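Local coordinates for protein putative polyketide cyclase (PDB 3K0Z) that is of unknown function but, as a predicted lipoprotein with a SnoaL-like fold of the NTF2 clan, may act as a polyketide cyclase or related enzyme, at residues Thr23-Leu28 / Leu101-Lys106; Gln41-Phe46 / Ala126-His131; Phe64-Pro69 / Glu139-Glu144; Cys95-Leu100 / Ala109-Thr114. All coordinates share one frame; numbering follows the deposited sequence.

Contact 1: Thr23-Leu28 / Leu101-Lys106; sequences TIDPSL and LVVGDK
Thr23 and Val102 are joined by the first of two backbone hydrogen bonds that lay the short strand 22-24 parallel to the end of strand 93-103. Val102 N donates to Thr23 O at 2.7 Å, and Val102 O accepts from Asp25 N at 2.9 Å, so N and O of Val102 are both taken up by segment 23-28. Thr23 O is also approached by the CA-H of Leu101. Beyond the paired residues the chains part into turns, and the carboxylate of Asp25 spans the gap. Its chi1 of 173° puts CG anti to the backbone N; from there OD2 lies 3.4 Å from Gly104 N, a straight but weak bond to the type II' turn from Val103 to Lys106, and rests against Val103 CG2. OD1 serves its own segment: it accepts from Ser27 N at 2.9 Å, closing an Asx turn, and from Ser27 OG at 2.6 Å, both donors lying on one face of the carboxylate. Apolar contact is slighter: the Leu28 and Val102 side chains cross at about a right angle, Leu28 CD1 3.7 Å from Val102 CG1, and Leu101 CD2 touches Thr23 CB. Met36 of helix 30-49 packs on both Leu28 and Val102. Asp25 OD1 also lies close to Asp25 OD1 of the second subunit; the donors round this buried carboxylate would be expected to temper the repulsion between the like charges.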
# COMPACT_ATOMS: atom_id res chain seq x y z
N THR A 23 4.50 13.35 3.97
CA THR A 23 4.81 13.40 5.36
C THR A 23 6.24 12.87 5.54
O THR A 23 6.57 11.73 5.18
CB THR A 23 3.80 12.55 6.17
OG1 THR A 23 2.49 13.08 5.97
CG2 THR A 23 4.14 12.56 7.63
N ILE A 24 7.10 13.72 6.10
CA ILE A 24 8.48 13.34 6.36
C ILE A 24 8.84 13.37 7.84
O ILE A 24 8.67 14.38 8.53
CB ILE A 24 9.46 14.22 5.61
CG1 ILE A 24 9.07 14.34 4.11
CG2 ILE A 24 10.86 13.63 5.81
CD1 ILE A 24 9.89 15.38 3.28
N ASP A 25 9.37 12.25 8.31
CA ASP A 25 9.92 12.06 9.67
C ASP A 25 10.87 13.24 9.97
O ASP A 25 11.85 13.41 9.26
CB ASP A 25 10.68 10.73 9.62
CG ASP A 25 11.48 10.38 10.87
OD1 ASP A 25 11.63 11.17 11.82
OD2 ASP A 25 12.03 9.25 10.83
N PRO A 26 10.55 14.06 10.98
CA PRO A 26 11.35 15.23 11.35
C PRO A 26 12.77 14.95 11.81
O PRO A 26 13.61 15.84 11.80
CB PRO A 26 10.58 15.83 12.53
CG PRO A 26 9.24 15.29 12.44
CD PRO A 26 9.31 13.98 11.76
N SER A 27 13.04 13.71 12.17
CA SER A 27 14.32 13.31 12.68
C SER A 27 15.31 13.08 11.56
O SER A 27 16.49 13.10 11.80
CB SER A 27 14.17 12.05 13.54
OG SER A 27 14.00 10.91 12.73
N LEU A 28 14.84 12.90 10.32
CA LEU A 28 15.75 12.73 9.18
C LEU A 28 16.42 14.08 8.88
O LEU A 28 15.76 15.10 8.93
CB LEU A 28 14.99 12.21 7.96
CG LEU A 28 14.33 10.82 8.08
CD1 LEU A 28 13.48 10.48 6.87
CD2 LEU A 28 15.38 9.78 8.29
N LEU A 101 5.10 8.97 2.13
CA LEU A 101 5.33 8.92 3.63
C LEU A 101 6.76 8.44 3.87
O LEU A 101 7.12 7.30 3.50
CB LEU A 101 4.35 7.98 4.30
CG LEU A 101 2.93 8.22 3.76
CD1 LEU A 101 1.95 7.09 4.29
CD2 LEU A 101 2.47 9.66 4.10
N VAL A 102 7.57 9.29 4.49
CA VAL A 102 9.03 9.01 4.60
C VAL A 102 9.45 8.86 6.07
O VAL A 102 9.34 9.78 6.82
CB VAL A 102 9.84 10.09 3.88
CG1 VAL A 102 11.31 9.75 3.92
CG2 VAL A 102 9.33 10.29 2.39
N VAL A 103 9.94 7.67 6.45
CA VAL A 103 10.28 7.42 7.85
C VAL A 103 11.32 6.34 7.99
O VAL A 103 11.25 5.33 7.31
CB VAL A 103 9.02 7.07 8.68
CG1 VAL A 103 8.33 5.73 8.24
CG2 VAL A 103 9.32 7.10 10.23
N GLY A 104 12.32 6.57 8.83
CA GLY A 104 13.42 5.62 9.01
C GLY A 104 14.09 5.38 7.65
O GLY A 104 14.52 6.32 7.05
N ASP A 105 14.13 4.13 7.18
CA ASP A 105 14.70 3.79 5.88
C ASP A 105 13.62 3.38 4.88
O ASP A 105 13.96 2.79 3.87
CB ASP A 105 15.66 2.62 6.03
CG ASP A 105 16.88 2.98 6.80
OD1 ASP A 105 17.30 4.16 6.75
OD2 ASP A 105 17.44 2.06 7.44
N LYS A 106 12.36 3.73 5.14
CA LYS A 106 11.22 3.27 4.35
C LYS A 106 10.45 4.45 3.74
O LYS A 106 10.36 5.55 4.32
CB LYS A 106 10.29 2.39 5.20
CG LYS A 106 10.89 1.04 5.71
CD LYS A 106 10.43 -0.16 4.97
CE LYS A 106 11.11 -1.45 5.47
NZ LYS A 106 10.60 -2.05 6.74

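Contact 2: Gln41-Phe46 / Ala126-His131; sequences QRFYAF and AIDILH
Tyr44 and Asp128 supply the polar link between helix 30-49 and strand 120-133. Their side chains reach toward each other tip to tip, and Tyr44 OH donates to Asp128 OD2 over 2.6 Å. The oxygen lies near the plane of the tyrosine ring, at its edge, whereas the hydroxyl stands above the carboxylate plane, 43° out of it; ring and carboxylate are turned 53° apart. Asp128 CB lies 3.2 Å from the same Tyr44 OH. This short bond gives the buried OD2 a donor.

Apolar contact comes from Leu130, two residues further along the strand and on the same side of it. Its CD2 meets Phe43 CE2 at 3.8 Å and lies equally far from Tyr44 OH, so one methyl group touches both aromatic side chains. The hydroxyl in turn sits at the edge of the Phe43 ring, in its plane. Phe43 CE2 also approaches Asp128 OD2, at 4.1 Å.

The axes of segments 41-46 and 126-131 come no closer than 12.0 Å, their directions 132° apart, a separation bridged by side chains alone. The helix lies across the concave sheet of the fold: Tyr44 also packs on Ala109 and Leu111 of strand 106-117, Phe43 on Ile137 of strand 136-144, and Asp128 on His142 of that strand.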
# COMPACT_ATOMS: atom_id res chain seq x y z
N GLN A 41 11.02 9.85 -6.59
CA GLN A 41 10.70 10.60 -7.79
C GLN A 41 11.25 9.92 -9.05
O GLN A 41 10.55 9.82 -10.07
CB GLN A 41 11.22 12.01 -7.70
CG GLN A 41 10.43 12.94 -6.82
CD GLN A 41 10.88 14.36 -7.03
OE1 GLN A 41 11.81 14.87 -6.36
NE2 GLN A 41 10.20 15.04 -7.95
N ARG A 42 12.49 9.42 -8.97
CA ARG A 42 13.12 8.76 -10.12
C ARG A 42 12.44 7.46 -10.41
O ARG A 42 12.33 7.08 -11.55
CB ARG A 42 14.61 8.49 -9.89
CG ARG A 42 15.48 9.72 -9.87
CD ARG A 42 16.96 9.39 -9.86
NE ARG A 42 17.80 10.60 -9.69
CZ ARG A 42 18.21 11.08 -8.51
NH1 ARG A 42 17.96 10.47 -7.35
NH2 ARG A 42 18.95 12.18 -8.49
N PHE A 43 12.05 6.73 -9.38
CA PHE A 43 11.37 5.48 -9.54
C PHE A 43 10.03 5.71 -10.25
O PHE A 43 9.71 4.99 -11.20
CB PHE A 43 11.16 4.78 -8.17
CG PHE A 43 10.80 3.31 -8.26
CD1 PHE A 43 11.64 2.40 -8.90
CD2 PHE A 43 9.67 2.82 -7.61
CE1 PHE A 43 11.30 1.03 -8.94
CE2 PHE A 43 9.38 1.44 -7.62
CZ PHE A 43 10.19 0.57 -8.28
N TYR A 44 9.25 6.70 -9.82
CA TYR A 44 7.97 6.96 -10.53
C TYR A 44 8.16 7.70 -11.88
O TYR A 44 7.32 7.53 -12.76
CB TYR A 44 6.86 7.52 -9.61
CG TYR A 44 6.70 6.52 -8.50
CD1 TYR A 44 6.16 5.26 -8.75
CD2 TYR A 44 7.21 6.78 -7.24
CE1 TYR A 44 6.15 4.26 -7.78
CE2 TYR A 44 7.15 5.80 -6.24
CZ TYR A 44 6.62 4.55 -6.53
OH TYR A 44 6.61 3.58 -5.56
N ALA A 45 9.25 8.44 -12.06
CA ALA A 45 9.64 8.92 -13.42
C ALA A 45 9.85 7.74 -14.37
O ALA A 45 9.43 7.78 -15.52
CB ALA A 45 10.88 9.82 -13.39
N PHE A 46 10.50 6.68 -13.89
CA PHE A 46 10.71 5.53 -14.71
C PHE A 46 9.36 4.90 -15.06
O PHE A 46 9.07 4.62 -16.22
CB PHE A 46 11.60 4.51 -14.03
CG PHE A 46 11.64 3.23 -14.77
CD1 PHE A 46 12.27 3.15 -16.01
CD2 PHE A 46 10.98 2.12 -14.29
CE1 PHE A 46 12.26 1.96 -16.74
CE2 PHE A 46 10.97 0.93 -15.00
CZ PHE A 46 11.60 0.84 -16.22
N ALA A 126 -2.18 2.44 -7.00
CA ALA A 126 -1.22 1.46 -6.47
C ALA A 126 -0.68 2.01 -5.15
O ALA A 126 -0.73 3.23 -4.89
CB ALA A 126 -0.08 1.24 -7.49
N ILE A 127 -0.19 1.12 -4.30
CA ILE A 127 0.56 1.49 -3.09
C ILE A 127 1.85 0.67 -3.05
O ILE A 127 1.81 -0.57 -3.26
CB ILE A 127 -0.22 1.27 -1.75
CG1 ILE A 127 -1.59 1.96 -1.76
CG2 ILE A 127 0.65 1.80 -0.61
CD1 ILE A 127 -2.50 1.66 -0.55
N ASP A 128 2.99 1.34 -2.81
CA ASP A 128 4.28 0.69 -2.78
C ASP A 128 4.98 1.03 -1.50
O ASP A 128 4.88 2.16 -1.02
CB ASP A 128 5.22 1.20 -3.87
CG ASP A 128 4.72 0.99 -5.30
OD1 ASP A 128 3.56 0.55 -5.54
OD2 ASP A 128 5.55 1.25 -6.22
N ILE A 129 5.71 0.07 -0.97
CA ILE A 129 6.59 0.29 0.17
C ILE A 129 8.02 0.05 -0.36
O ILE A 129 8.34 -1.05 -0.85
CB ILE A 129 6.32 -0.66 1.34
CG1 ILE A 129 4.92 -0.38 1.92
CG2 ILE A 129 7.41 -0.47 2.42
CD1 ILE A 129 4.39 -1.49 2.81
N LEU A 130 8.83 1.08 -0.25
CA LEU A 130 10.22 1.05 -0.73
C LEU A 130 11.21 1.07 0.43
O LEU A 130 11.04 1.85 1.34
CB LEU A 130 10.46 2.27 -1.58
CG LEU A 130 9.49 2.62 -2.71
CD1 LEU A 130 9.90 4.02 -3.22
CD2 LEU A 130 9.41 1.62 -3.85
N HIS A 131 12.24 0.22 0.38
CA HIS A 131 13.34 0.25 1.33
C HIS A 131 14.48 0.98 0.63
O HIS A 131 14.90 0.58 -0.47
CB HIS A 131 13.77 -1.14 1.66
CG HIS A 131 14.40 -1.30 3.00
ND1 HIS A 131 14.62 -2.54 3.56
CD2 HIS A 131 14.80 -0.38 3.91
CE1 HIS A 131 15.17 -2.37 4.76
NE2 HIS A 131 15.29 -1.08 4.99

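Contact 3: Phe64-Pro69 / Glu139-Glu144; sequences FDHTLP and EDWHLE
In the NTF2-like sheet of this SnoaL-family protein, strand 63-65 forms an edge parallel to strand 136-144, and Asp65 at its end and His66 just beyond it meet His142 and Glu139 in two His-carboxylate hydrogen bonds. Backbone bonds set the register: Asp140 N donates to Phe64 O, and Asp140 O accepts from His66 N at 2.9 Å.

On the buried side, His142 NE2 donates to Asp65 OD2 at 2.6 Å, the oxygen lying almost in the ring plane and being met on its syn side. The other ring nitrogen, ND1, donates to the syn lone pair of Glu144 OE2, so acceptors at both nitrogens fix the rotation of the imidazole. Asp65 OD1 accepts from Thr67 N, an Asx turn, but lies 3.5 Å from Asp140 OD1, a close approach of like charges. Arg72 makes a long, weak ion pair with Asp65 OD2. Pro69 CD packs near His142 CE1, and the proline lies about 4 Å, by its side chain, from a bound buffer molecule, consistent with a pocket here.

On the other side, the His66 ring stacks offset on the five-membered ring of Trp141, with centroids 4.4 Å apart and planes at 12°. Arg110 of the second subunit makes a cation-pi contact with the same tryptophan. His66 NE2 donates to Glu139 OE1 in the plane of its ring, yet stands 59° out of the carboxylate plane. Nearer His142, Thr67 OG1 accepts from His142 N at 2.9 Å.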
# COMPACT_ATOMS: atom_id res chain seq x y z
N PHE A 64 15.37 -6.18 -5.33
CA PHE A 64 14.55 -7.37 -5.16
C PHE A 64 13.09 -6.99 -4.84
O PHE A 64 12.79 -6.24 -3.87
CB PHE A 64 15.15 -8.23 -4.05
CG PHE A 64 14.54 -9.58 -3.95
CD1 PHE A 64 13.39 -9.78 -3.22
CD2 PHE A 64 15.11 -10.65 -4.58
CE1 PHE A 64 12.82 -11.02 -3.14
CE2 PHE A 64 14.53 -11.90 -4.49
CZ PHE A 64 13.39 -12.07 -3.78
N ASP A 65 12.19 -7.47 -5.67
CA ASP A 65 10.76 -7.27 -5.50
C ASP A 65 10.23 -8.45 -4.69
O ASP A 65 10.27 -9.62 -5.13
CB ASP A 65 10.08 -7.16 -6.88
CG ASP A 65 8.59 -6.90 -6.80
OD1 ASP A 65 8.07 -6.95 -5.68
OD2 ASP A 65 7.95 -6.63 -7.87
N HIS A 66 9.77 -8.17 -3.48
CA HIS A 66 9.16 -9.18 -2.64
C HIS A 66 7.77 -9.58 -3.04
O HIS A 66 7.25 -10.55 -2.49
CB HIS A 66 9.10 -8.68 -1.19
CG HIS A 66 10.45 -8.50 -0.59
ND1 HIS A 66 11.19 -9.57 -0.14
CD2 HIS A 66 11.21 -7.40 -0.40
CE1 HIS A 66 12.35 -9.13 0.32
NE2 HIS A 66 12.39 -7.82 0.17
N THR A 67 7.14 -8.86 -3.98
CA THR A 67 5.75 -9.11 -4.33
C THR A 67 5.62 -9.09 -5.87
O THR A 67 4.92 -8.29 -6.45
CB THR A 67 4.89 -8.02 -3.69
OG1 THR A 67 5.39 -6.74 -4.09
CG2 THR A 67 4.92 -8.08 -2.13
N LEU A 68 6.30 -10.04 -6.50
CA LEU A 68 6.55 -9.98 -7.92
C LEU A 68 5.30 -10.41 -8.65
O LEU A 68 4.84 -11.50 -8.39
CB LEU A 68 7.74 -10.90 -8.18
CG LEU A 68 8.61 -10.85 -9.40
CD1 LEU A 68 9.28 -9.44 -9.61
CD2 LEU A 68 9.62 -12.00 -9.25
N PRO A 69 4.70 -9.53 -9.50
CA PRO A 69 3.54 -9.97 -10.29
C PRO A 69 3.81 -11.24 -11.10
O PRO A 69 4.96 -11.49 -11.49
CB PRO A 69 3.28 -8.77 -11.20
CG PRO A 69 3.77 -7.62 -10.44
CD PRO A 69 4.99 -8.11 -9.75
N GLU A 139 14.86 -2.81 -2.20
CA GLU A 139 13.81 -3.81 -2.29
C GLU A 139 12.43 -3.13 -2.14
O GLU A 139 12.32 -1.97 -1.71
CB GLU A 139 13.99 -4.92 -1.23
CG GLU A 139 14.04 -4.41 0.19
CD GLU A 139 14.47 -5.46 1.24
OE1 GLU A 139 14.63 -6.64 0.94
OE2 GLU A 139 14.58 -5.11 2.40
N ASP A 140 11.37 -3.83 -2.54
CA ASP A 140 10.06 -3.28 -2.38
C ASP A 140 8.99 -4.32 -2.23
O ASP A 140 9.21 -5.52 -2.46
CB ASP A 140 9.75 -2.22 -3.45
CG ASP A 140 9.42 -2.81 -4.82
OD1 ASP A 140 9.79 -3.95 -5.06
OD2 ASP A 140 8.79 -2.13 -5.67
N TRP A 141 7.83 -3.81 -1.83
CA TRP A 141 6.58 -4.53 -1.66
C TRP A 141 5.54 -3.61 -2.25
O TRP A 141 5.39 -2.47 -1.80
CB TRP A 141 6.25 -4.78 -0.19
CG TRP A 141 7.27 -5.52 0.58
CD1 TRP A 141 7.22 -6.84 0.95
CD2 TRP A 141 8.44 -4.97 1.23
NE1 TRP A 141 8.29 -7.13 1.73
CE2 TRP A 141 9.06 -6.01 1.92
CE3 TRP A 141 9.01 -3.70 1.29
CZ2 TRP A 141 10.26 -5.84 2.63
CZ3 TRP A 141 10.19 -3.52 2.00
CH2 TRP A 141 10.82 -4.60 2.64
N HIS A 142 4.77 -4.08 -3.22
CA HIS A 142 3.87 -3.18 -3.90
C HIS A 142 2.65 -3.92 -4.41
O HIS A 142 2.65 -5.16 -4.58
CB HIS A 142 4.62 -2.54 -5.07
CG HIS A 142 5.02 -3.51 -6.13
ND1 HIS A 142 4.28 -3.71 -7.28
CD2 HIS A 142 6.07 -4.37 -6.21
CE1 HIS A 142 4.87 -4.62 -8.03
NE2 HIS A 142 5.95 -5.04 -7.40
N LEU A 143 1.61 -3.15 -4.66
CA LEU A 143 0.35 -3.72 -5.19
C LEU A 143 -0.35 -2.70 -6.07
O LEU A 143 -0.46 -1.53 -5.68
CB LEU A 143 -0.51 -4.09 -3.99
CG LEU A 143 -1.53 -5.19 -4.02
CD1 LEU A 143 -1.07 -6.45 -4.79
CD2 LEU A 143 -1.88 -5.48 -2.54
N GLU A 144 -0.73 -3.12 -7.26
CA GLU A 144 -1.45 -2.27 -8.22
C GLU A 144 -2.83 -2.84 -8.24
O GLU A 144 -2.99 -4.06 -8.07
CB GLU A 144 -0.84 -2.36 -9.61
CG GLU A 144 0.56 -1.75 -9.73
CD GLU A 144 1.66 -2.61 -9.11
OE1 GLU A 144 1.85 -3.74 -9.58
OE2 GLU A 144 2.35 -2.10 -8.19
O HOH W 1 2.35 -7.18 -6.51

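Contact 4: Cys95-Leu100 / Ala109-Thr114; sequences CEIEDL and ARLSFT
The guanidinium of Arg110 has Glu98 CB over one face, 3.3 Å above the plane and toward the rim, and a water in plane at its edge. That water accepts from NE and donates to Asp99 OD2, which also forms a salt bridge with Lys106 of the second subunit. A second water links Arg110 NH2 to Glu98 OE1; Glu98 OE1 and Arg110 NH1 are 4.5 Å apart, beyond a salt bridge, and would attract only through their charges. Cys95 meets the Phe113 ring obliquely, SG 4.2 Å from the ring centroid and CB 3.7 Å from CE1.

Glu98 and Asp99 both face Arg110 in a classic beta bulge. Arg110 O accepts from Glu98 N at 2.7 Å and weakly from Asp99 N, while Arg110 N donates to Asp99 O. Bent at chi2 (-66°), the Glu98 chain brings its carboxylate to Ser112, where OG donates to OE2 over 2.5 Å on the anti side. Glu96 and Ser112 form a hydrogen-bonded pair through two 2.9 Å backbone bonds; the Glu96 carboxylate has its salt bridge with Lys20.

On the sheet face that carries Cys95 and Phe113, Ile97 CG1 lies beside Leu111 CD1 and Leu100 CD1 is 3.6 Å from Ala109 CB. In this hairpin, Tyr44 of helix 30-49 packs on Ile97, Ala109 and Leu111, Ala40 on Leu100, and strand 120-133 continues the sheet beyond strand 106-117.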
# COMPACT_ATOMS: atom_id res chain seq x y z
N CYS A 95 1.72 8.25 -14.79
CA CYS A 95 1.84 7.93 -13.36
C CYS A 95 2.08 9.21 -12.55
O CYS A 95 2.95 9.99 -12.92
CB CYS A 95 3.05 7.00 -13.18
SG CYS A 95 3.39 6.57 -11.46
N GLU A 96 1.30 9.41 -11.47
CA GLU A 96 1.45 10.53 -10.54
C GLU A 96 1.56 10.01 -9.11
O GLU A 96 1.00 8.97 -8.78
CB GLU A 96 0.25 11.43 -10.67
CG GLU A 96 0.21 12.20 -11.97
CD GLU A 96 -0.74 13.43 -11.86
OE1 GLU A 96 -1.95 13.27 -11.60
OE2 GLU A 96 -0.25 14.57 -12.00
N ILE A 97 2.33 10.71 -8.28
CA ILE A 97 2.48 10.38 -6.88
C ILE A 97 1.44 11.19 -6.07
O ILE A 97 1.50 12.45 -5.97
CB ILE A 97 3.95 10.73 -6.36
CG1 ILE A 97 5.05 10.06 -7.20
CG2 ILE A 97 4.09 10.41 -4.83
CD1 ILE A 97 6.49 10.58 -6.87
N GLU A 98 0.46 10.48 -5.54
CA GLU A 98 -0.54 11.10 -4.70
C GLU A 98 -0.06 11.40 -3.29
O GLU A 98 -0.42 12.44 -2.71
CB GLU A 98 -1.81 10.28 -4.64
CG GLU A 98 -2.45 10.02 -5.99
CD GLU A 98 -2.98 11.27 -6.65
OE1 GLU A 98 -3.50 12.14 -5.93
OE2 GLU A 98 -2.85 11.42 -7.87
N ASP A 99 0.75 10.54 -2.71
CA ASP A 99 1.17 10.75 -1.34
C ASP A 99 2.48 9.99 -1.13
O ASP A 99 2.70 8.94 -1.74
CB ASP A 99 0.05 10.32 -0.39
CG ASP A 99 0.22 10.82 1.06
OD1 ASP A 99 1.13 11.62 1.36
OD2 ASP A 99 -0.58 10.35 1.92
N LEU A 100 3.39 10.59 -0.39
CA LEU A 100 4.66 10.00 -0.03
C LEU A 100 4.91 10.11 1.47
O LEU A 100 4.96 11.24 2.02
CB LEU A 100 5.76 10.74 -0.79
CG LEU A 100 6.98 9.98 -1.20
CD1 LEU A 100 6.61 8.81 -2.22
CD2 LEU A 100 8.06 10.94 -1.73
N ALA A 109 4.63 5.03 -1.03
CA ALA A 109 4.08 5.85 -2.10
C ALA A 109 2.69 5.36 -2.46
O ALA A 109 2.49 4.13 -2.61
CB ALA A 109 5.01 5.83 -3.39
N ARG A 110 1.76 6.31 -2.63
CA ARG A 110 0.47 6.00 -3.18
C ARG A 110 0.41 6.64 -4.56
O ARG A 110 0.57 7.88 -4.70
CB ARG A 110 -0.67 6.52 -2.30
CG ARG A 110 -2.05 6.28 -2.83
CD ARG A 110 -3.16 6.59 -1.78
NE ARG A 110 -3.25 8.00 -1.39
CZ ARG A 110 -3.89 8.93 -2.08
NH1 ARG A 110 -4.44 8.67 -3.24
NH2 ARG A 110 -3.94 10.17 -1.60
N LEU A 111 0.16 5.83 -5.56
CA LEU A 111 0.19 6.25 -6.97
C LEU A 111 -1.16 6.28 -7.65
O LEU A 111 -2.09 5.57 -7.22
CB LEU A 111 1.10 5.30 -7.75
CG LEU A 111 2.58 5.14 -7.33
CD1 LEU A 111 3.31 6.52 -6.96
CD2 LEU A 111 2.79 4.06 -6.24
N SER A 112 -1.30 7.15 -8.66
CA SER A 112 -2.47 7.14 -9.54
C SER A 112 -1.94 6.91 -10.96
O SER A 112 -0.92 7.51 -11.34
CB SER A 112 -3.30 8.43 -9.43
OG SER A 112 -2.47 9.56 -9.53
N PHE A 113 -2.56 5.98 -11.68
CA PHE A 113 -2.22 5.70 -13.07
C PHE A 113 -3.45 6.03 -13.89
O PHE A 113 -4.55 5.48 -13.62
CB PHE A 113 -1.89 4.22 -13.26
CG PHE A 113 -0.56 3.82 -12.72
CD1 PHE A 113 0.59 3.92 -13.52
CD2 PHE A 113 -0.45 3.34 -11.42
CE1 PHE A 113 1.83 3.55 -13.01
CE2 PHE A 113 0.80 2.95 -10.91
CZ PHE A 113 1.93 3.09 -11.70
N THR A 114 -3.30 6.89 -14.89
CA THR A 114 -4.41 7.32 -15.70
C THR A 114 -4.05 7.30 -17.18
O THR A 114 -2.88 7.42 -17.57
CB THR A 114 -4.88 8.75 -15.34
OG1 THR A 114 -3.79 9.64 -15.55
CG2 THR A 114 -5.27 8.84 -13.88
O HOH W 2 -3.03 11.01 -11.93
O HOH W 3 -4.65 12.34 -3.39
O HOH W 4 -2.53 8.65 1.17

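All four contacts belong to one six-stranded mixed sheet and to helix 30-49, packed on it. Across the sheet, contact 1 joins strands 22-24 and 93-103, contact 4 pairs 93-103 with 106-117, and contact 3 joins 136-144 to 63-65, the opposite outermost strand; contact 2 sets the helix against 120-133, between them. The centres of contacts 1 and 3 are about 21 Å apart, those of contacts 2 and 4 about 9 Å. Along the chain, contacts 1, 2 and 3 interlock; contact 4, a local hairpin, alternates only with contact 1. Strands 22-24 and 63-65, early in the chain, thus flank the four consecutive later strands, and all four contacts touch the second subunit.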